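Probable glutathione reductase (Sinorhizobium meliloti, PDB 4DNA) probably catalyses the NADPH-dependent reduction of glutathione disulfide to glutathione, as an FAD-containing homodimer. Local coordinates at residues A[358-372]-A[448-460]. Sequence-based numbering, arbitrary orientation.
Sequences EEEAARKFQEIEVYR and TMYQPSYRVRNGE
Ile368 and Val456 form a hydrogen-bonded pair where strand 454-457 runs antiparallel to strand 367-375, in the antiparallel sheet of the dimerisation domain of this disulfide oxidoreductase family. Ile368 N is 2.8 Å from Val456 O. Their side chains run side by side on the face that helix 358-364 covers. There Val456 CG1 touches Ala362 CB, and CG2 turns toward Ile368 CD1.

Tyr454 lies on the same face. Its CG sits between the backbone N and the carbonyl carbon (chi1 56°), and the ring reaches over Val370. Val370 CB makes a CH-pi contact, 3.9 Å from the ring centroid. Tyr454 OH donates to Glu358 OE1 at 2.6 Å, from above the carboxylate plane. Lys392 also bridges to Glu358 OE1, so two partners grip this oxygen and tie the helix to the sheet.

The other face carries Glu367 with Arg457 and Glu369 with Arg455. Both salt bridges are long. Glu369 OE1 has a stronger partner in Arg400, whose NH1 also hydrogen-bonds Tyr371 OH. Pro452 lies against one face of the Tyr371 ring, its CB 4.1 Å from the centroid.

Further out, strand 389-396 flanks 367-375 on its other edge. At one end of the pairing Asn458, in the type I' turn from Arg457 to Glu460, gives its N-H to Gln366 O. At the other, a classic beta bulge sets Ser453 and Tyr454 against the single residue Val370. Ser453 N bonds Val370 O at 2.8 Å. Ser453 OG accepts a hydrogen bond from Arg372 N at 2.8 Å, with an N-H...O angle of 177°.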
loop_
_atom_site.group_PDB
_atom_site.type_symbol
_atom_site.label_atom_id
_atom_site.label_comp_id
_atom_site.label_asym_id
_atom_site.label_seq_id
_atom_site.Cartn_x
_atom_site.Cartn_y
_atom_site.Cartn_z
ATOM N N GLU A 358 13.403 12.918 12.524
ATOM C CA GLU A 358 14.389 13.928 12.153
ATOM C C GLU A 358 15.067 14.549 13.369
ATOM O O GLU A 358 16.267 14.771 13.350
ATOM C CB GLU A 358 13.768 15.029 11.313
ATOM C CG GLU A 358 14.807 15.950 10.723
ATOM C CD GLU A 358 14.197 17.186 10.108
ATOM O OE1 GLU A 358 13.056 17.080 9.619
ATOM O OE2 GLU A 358 14.860 18.250 10.111
ATOM N N GLU A 359 14.302 14.817 14.421
ATOM C CA GLU A 359 14.889 15.317 15.652
ATOM C C GLU A 359 15.894 14.350 16.295
ATOM O O GLU A 359 16.909 14.782 16.832
ATOM C CB GLU A 359 13.800 15.692 16.656
ATOM C CG GLU A 359 14.326 15.995 18.057
ATOM C CD GLU A 359 13.217 16.281 19.057
ATOM O OE1 GLU A 359 12.022 16.202 18.662
ATOM O OE2 GLU A 359 13.536 16.579 20.240
ATOM N N GLU A 360 15.611 13.051 16.247
ATOM C CA GLU A 360 16.492 12.076 16.870
ATOM C C GLU A 360 17.779 11.961 16.074
ATOM O O GLU A 360 18.877 11.925 16.643
ATOM C CB GLU A 360 15.850 10.693 16.928
ATOM C CG GLU A 360 14.480 10.572 17.589
ATOM C CD GLU A 360 14.051 9.112 17.700
ATOM O OE1 GLU A 360 13.057 8.699 17.041
ATOM O OE2 GLU A 360 14.753 8.362 18.419
ATOM N N ALA A 361 17.637 11.896 14.753
ATOM C CA ALA A 361 18.774 11.673 13.876
ATOM C C ALA A 361 19.714 12.860 13.920
ATOM O O ALA A 361 20.932 12.692 13.883
ATOM C CB ALA A 361 18.312 11.406 12.457
ATOM N N ALA A 362 19.130 14.055 14.010
ATOM C CA ALA A 362 19.887 15.293 14.095
ATOM C C ALA A 362 20.815 15.264 15.299
ATOM O O ALA A 362 21.953 15.708 15.202
ATOM C CB ALA A 362 18.959 16.499 14.166
ATOM N N ARG A 363 20.318 14.732 16.419
ATOM C CA ARG A 363 21.113 14.573 17.636
ATOM C C ARG A 363 22.122 13.428 17.536
ATOM O O ARG A 363 23.273 13.598 17.908
ATOM C CB ARG A 363 20.217 14.376 18.866
ATOM C CG ARG A 363 19.541 15.646 19.387
ATOM C CD ARG A 363 18.984 15.457 20.796
ATOM N NE ARG A 363 18.147 14.259 20.864
ATOM C CZ ARG A 363 16.814 14.262 20.909
ATOM N NH1 ARG A 363 16.141 15.415 20.928
ATOM N NH2 ARG A 363 16.150 13.107 20.943
ATOM N N LYS A 364 21.688 12.276 17.026
ATOM C CA LYS A 364 22.498 11.065 17.024
ATOM C C LYS A 364 23.672 11.084 16.040
ATOM O O LYS A 364 24.732 10.511 16.319
ATOM C CB LYS A 364 21.590 9.879 16.743
ATOM C CG LYS A 364 22.273 8.542 16.527
ATOM C CD LYS A 364 21.250 7.418 16.597
ATOM C CE LYS A 364 21.938 6.066 16.475
ATOM N NZ LYS A 364 20.957 4.972 16.657
ATOM N N PHE A 365 23.474 11.737 14.893
ATOM C CA PHE A 365 24.481 11.814 13.836
ATOM C C PHE A 365 24.877 13.262 13.555
ATOM O O PHE A 365 24.055 14.156 13.700
ATOM C CB PHE A 365 23.934 11.184 12.568
ATOM C CG PHE A 365 23.582 9.742 12.715
ATOM C CD1 PHE A 365 24.569 8.790 12.980
ATOM C CD2 PHE A 365 22.272 9.319 12.575
ATOM C CE1 PHE A 365 24.251 7.447 13.119
ATOM C CE2 PHE A 365 21.952 7.968 12.701
ATOM C CZ PHE A 365 22.942 7.035 12.973
ATOM N N GLN A 366 26.128 13.483 13.149
ATOM C CA GLN A 366 26.659 14.841 12.953
ATOM C C GLN A 366 26.055 15.511 11.730
ATOM O O GLN A 366 25.866 16.729 11.703
ATOM C CB GLN A 366 28.190 14.803 12.814
ATOM C CG GLN A 366 28.842 16.137 12.475
ATOM C CD GLN A 366 30.325 16.209 12.827
ATOM O OE1 GLN A 366 31.062 15.224 12.742
ATOM N NE2 GLN A 366 30.770 17.390 13.217
ATOM N N GLU A 367 25.751 14.690 10.729
ATOM C CA GLU A 367 25.338 15.147 9.418
ATOM C C GLU A 367 24.249 14.245 8.894
ATOM O O GLU A 367 24.442 13.034 8.763
ATOM C CB GLU A 367 26.522 15.090 8.473
ATOM C CG GLU A 367 26.957 16.438 7.933
ATOM C CD GLU A 367 26.360 16.737 6.565
ATOM O OE1 GLU A 367 27.107 17.187 5.669
ATOM O OE2 GLU A 367 25.143 16.514 6.374
ATOM N N ILE A 368 23.087 14.812 8.614
ATOM C CA ILE A 368 22.020 13.995 8.041
ATOM C C ILE A 368 21.502 14.617 6.763
ATOM O O ILE A 368 21.645 15.823 6.557
ATOM C CB ILE A 368 20.857 13.732 9.020
ATOM C CG1 ILE A 368 20.372 15.037 9.636
ATOM C CG2 ILE A 368 21.288 12.759 10.102
ATOM C CD1 ILE A 368 19.016 14.907 10.283
ATOM N N GLU A 369 20.927 13.788 5.900
ATOM C CA GLU A 369 20.242 14.296 4.716
ATOM C C GLU A 369 18.776 13.906 4.820
ATOM O O GLU A 369 18.440 12.787 5.228
ATOM C CB GLU A 369 20.888 13.782 3.425
ATOM C CG GLU A 369 22.352 14.196 3.271
ATOM C CD GLU A 369 23.199 13.288 2.371
ATOM O OE1 GLU A 369 22.880 12.091 2.193
ATOM O OE2 GLU A 369 24.222 13.783 1.849
ATOM N N VAL A 370 17.905 14.856 4.494
ATOM C CA VAL A 370 16.458 14.657 4.590
ATOM C C VAL A 370 15.818 14.811 3.207
ATOM O O VAL A 370 16.136 15.747 2.444
ATOM C CB VAL A 370 15.818 15.611 5.618
ATOM C CG1 VAL A 370 14.312 15.443 5.649
ATOM C CG2 VAL A 370 16.401 15.364 6.999
ATOM N N TYR A 371 14.937 13.860 2.893
ATOM C CA TYR A 371 14.319 13.779 1.597
ATOM C C TYR A 371 12.800 13.849 1.795
ATOM O O TYR A 371 12.173 12.884 2.218
ATOM C CB TYR A 371 14.798 12.507 0.890
ATOM C CG TYR A 371 16.310 12.479 0.563
ATOM C CD1 TYR A 371 17.254 12.077 1.519
ATOM C CD2 TYR A 371 16.789 12.826 -0.711
ATOM C CE1 TYR A 371 18.608 12.029 1.219
ATOM C CE2 TYR A 371 18.144 12.791 -1.009
ATOM C CZ TYR A 371 19.046 12.394 -0.037
ATOM O OH TYR A 371 20.395 12.360 -0.310
ATOM N N ARG A 372 12.222 15.020 1.518
ATOM C CA ARG A 372 10.840 15.324 1.885
ATOM C C ARG A 372 9.992 15.551 0.647
ATOM O O ARG A 372 10.349 16.327 -0.235
ATOM C CB ARG A 372 10.785 16.569 2.776
ATOM C CG ARG A 372 9.507 16.710 3.593
ATOM C CD ARG A 372 9.311 18.099 4.174
ATOM N NE ARG A 372 8.041 18.207 4.899
ATOM C CZ ARG A 372 6.922 18.758 4.418
ATOM N NH1 ARG A 372 6.886 19.281 3.195
ATOM N NH2 ARG A 372 5.827 18.794 5.165
ATOM N N THR A 448 12.713 8.675 -6.319
ATOM C CA THR A 448 13.248 9.640 -7.285
ATOM C C THR A 448 13.758 10.968 -6.707
ATOM O O THR A 448 14.099 11.873 -7.469
ATOM C CB THR A 448 12.253 9.936 -8.429
ATOM O OG1 THR A 448 11.042 10.447 -7.882
ATOM C CG2 THR A 448 11.946 8.683 -9.219
HETATM N N MSE A 449 13.824 11.091 -5.383
HETATM C CA MSE A 449 14.341 12.323 -4.773
HETATM C C MSE A 449 15.839 12.235 -4.696
HETATM O O MSE A 449 16.418 11.929 -3.648
HETATM C CB MSE A 449 13.722 12.583 -3.416
HETATM C CG MSE A 449 12.251 12.886 -3.574
HETATM SE SE MSE A 449 11.587 13.133 -1.741
HETATM C CE MSE A 449 11.530 11.315 -0.941
ATOM N N TYR A 450 16.474 12.510 -5.828
ATOM C CA TYR A 450 17.905 12.316 -5.998
ATOM C C TYR A 450 18.705 13.359 -5.248
ATOM O O TYR A 450 19.846 13.129 -4.882
ATOM C CB TYR A 450 18.236 12.344 -7.488
ATOM C CG TYR A 450 17.540 11.243 -8.262
ATOM C CD1 TYR A 450 17.650 9.908 -7.856
ATOM C CD2 TYR A 450 16.777 11.524 -9.395
ATOM C CE1 TYR A 450 17.020 8.895 -8.551
ATOM C CE2 TYR A 450 16.146 10.514 -10.101
ATOM C CZ TYR A 450 16.267 9.200 -9.672
ATOM O OH TYR A 450 15.649 8.176 -10.345
ATOM N N GLN A 451 18.080 14.514 -5.034
ATOM C CA GLN A 451 18.675 15.615 -4.297
ATOM C C GLN A 451 17.976 15.730 -2.962
ATOM O O GLN A 451 16.744 15.570 -2.894
ATOM C CB GLN A 451 18.514 16.916 -5.078
ATOM C CG GLN A 451 19.114 16.872 -6.474
ATOM C CD GLN A 451 20.560 16.401 -6.465
ATOM O OE1 GLN A 451 21.191 16.292 -5.401
ATOM N NE2 GLN A 451 21.097 16.108 -7.650
ATOM N N PRO A 452 18.748 15.995 -1.891
ATOM C CA PRO A 452 18.122 16.175 -0.599
ATOM C C PRO A 452 17.362 17.487 -0.591
ATOM O O PRO A 452 17.658 18.396 -1.364
ATOM C CB PRO A 452 19.296 16.211 0.380
ATOM C CG PRO A 452 20.494 15.791 -0.393
ATOM C CD PRO A 452 20.206 16.165 -1.815
ATOM N N SER A 453 16.351 17.550 0.258
ATOM C CA SER A 453 15.479 18.683 0.324
ATOM C C SER A 453 16.129 19.690 1.244
ATOM O O SER A 453 15.871 20.886 1.135
ATOM C CB SER A 453 14.125 18.233 0.867
ATOM O OG SER A 453 13.730 17.003 0.273
ATOM N N TYR A 454 16.961 19.179 2.156
ATOM C CA TYR A 454 17.801 19.973 3.070
ATOM C C TYR A 454 18.738 19.077 3.861
ATOM O O TYR A 454 18.563 17.864 3.884
ATOM C CB TYR A 454 16.975 20.839 4.040
ATOM C CG TYR A 454 15.956 20.101 4.896
ATOM C CD1 TYR A 454 16.305 19.564 6.132
ATOM C CD2 TYR A 454 14.626 19.982 4.481
ATOM C CE1 TYR A 454 15.362 18.898 6.914
ATOM C CE2 TYR A 454 13.684 19.331 5.260
ATOM C CZ TYR A 454 14.058 18.787 6.468
ATOM O OH TYR A 454 13.120 18.150 7.230
ATOM N N ARG A 455 19.728 19.703 4.500
ATOM C CA ARG A 455 20.722 19.010 5.312
ATOM C C ARG A 455 20.711 19.544 6.736
ATOM O O ARG A 455 20.350 20.701 6.973
ATOM C CB ARG A 455 22.116 19.196 4.713
ATOM C CG ARG A 455 22.473 18.227 3.593
ATOM C CD ARG A 455 23.654 18.725 2.771
ATOM N NE ARG A 455 24.085 17.747 1.767
ATOM C CZ ARG A 455 24.029 17.910 0.436
ATOM N NH1 ARG A 455 23.560 19.031 -0.100
ATOM N NH2 ARG A 455 24.453 16.931 -0.368
ATOM N N VAL A 456 21.104 18.697 7.682
ATOM C CA VAL A 456 21.290 19.111 9.071
ATOM C C VAL A 456 22.697 18.696 9.503
ATOM O O VAL A 456 23.095 17.540 9.357
ATOM C CB VAL A 456 20.229 18.520 10.026
ATOM C CG1 VAL A 456 20.420 19.040 11.437
ATOM C CG2 VAL A 456 18.819 18.841 9.555
ATOM N N ARG A 457 23.456 19.667 10.002
ATOM C CA ARG A 457 24.832 19.444 10.428
ATOM C C ARG A 457 24.963 19.956 11.847
ATOM O O ARG A 457 24.560 21.085 12.144
ATOM C CB ARG A 457 25.822 20.149 9.488
ATOM C CG ARG A 457 27.263 20.148 9.977
ATOM C CD ARG A 457 28.284 20.415 8.870
ATOM N NE ARG A 457 28.736 19.158 8.263
ATOM C CZ ARG A 457 29.743 18.395 8.710
ATOM N NH1 ARG A 457 30.453 18.750 9.781
ATOM N NH2 ARG A 457 30.040 17.264 8.075
ATOM N N ASN A 458 25.517 19.109 12.713
ATOM C CA ASN A 458 25.710 19.422 14.132
ATOM C C ASN A 458 24.416 19.809 14.829
ATOM O O ASN A 458 24.403 20.629 15.742
ATOM C CB ASN A 458 26.793 20.485 14.314
ATOM C CG ASN A 458 28.178 19.990 13.919
ATOM O OD1 ASN A 458 28.981 20.742 13.353
ATOM N ND2 ASN A 458 28.473 18.728 14.231
ATOM N N GLY A 459 23.322 19.202 14.378
ATOM C CA GLY A 459 22.006 19.414 14.970
ATOM C C GLY A 459 21.254 20.626 14.443
ATOM O O GLY A 459 20.119 20.882 14.857
ATOM N N GLU A 460 21.871 21.377 13.534
ATOM C CA GLU A 460 21.206 22.544 12.961
ATOM C C GLU A 460 21.126 22.532 11.443
ATOM O O GLU A 460 22.084 22.176 10.761
ATOM C CB GLU A 460 21.849 23.816 13.464
ATOM C CG GLU A 460 21.733 23.929 14.958
ATOM C CD GLU A 460 22.348 25.194 15.460
ATOM O OE1 GLU A 460 21.585 26.084 15.895
ATOM O OE2 GLU A 460 23.587 25.307 15.397
#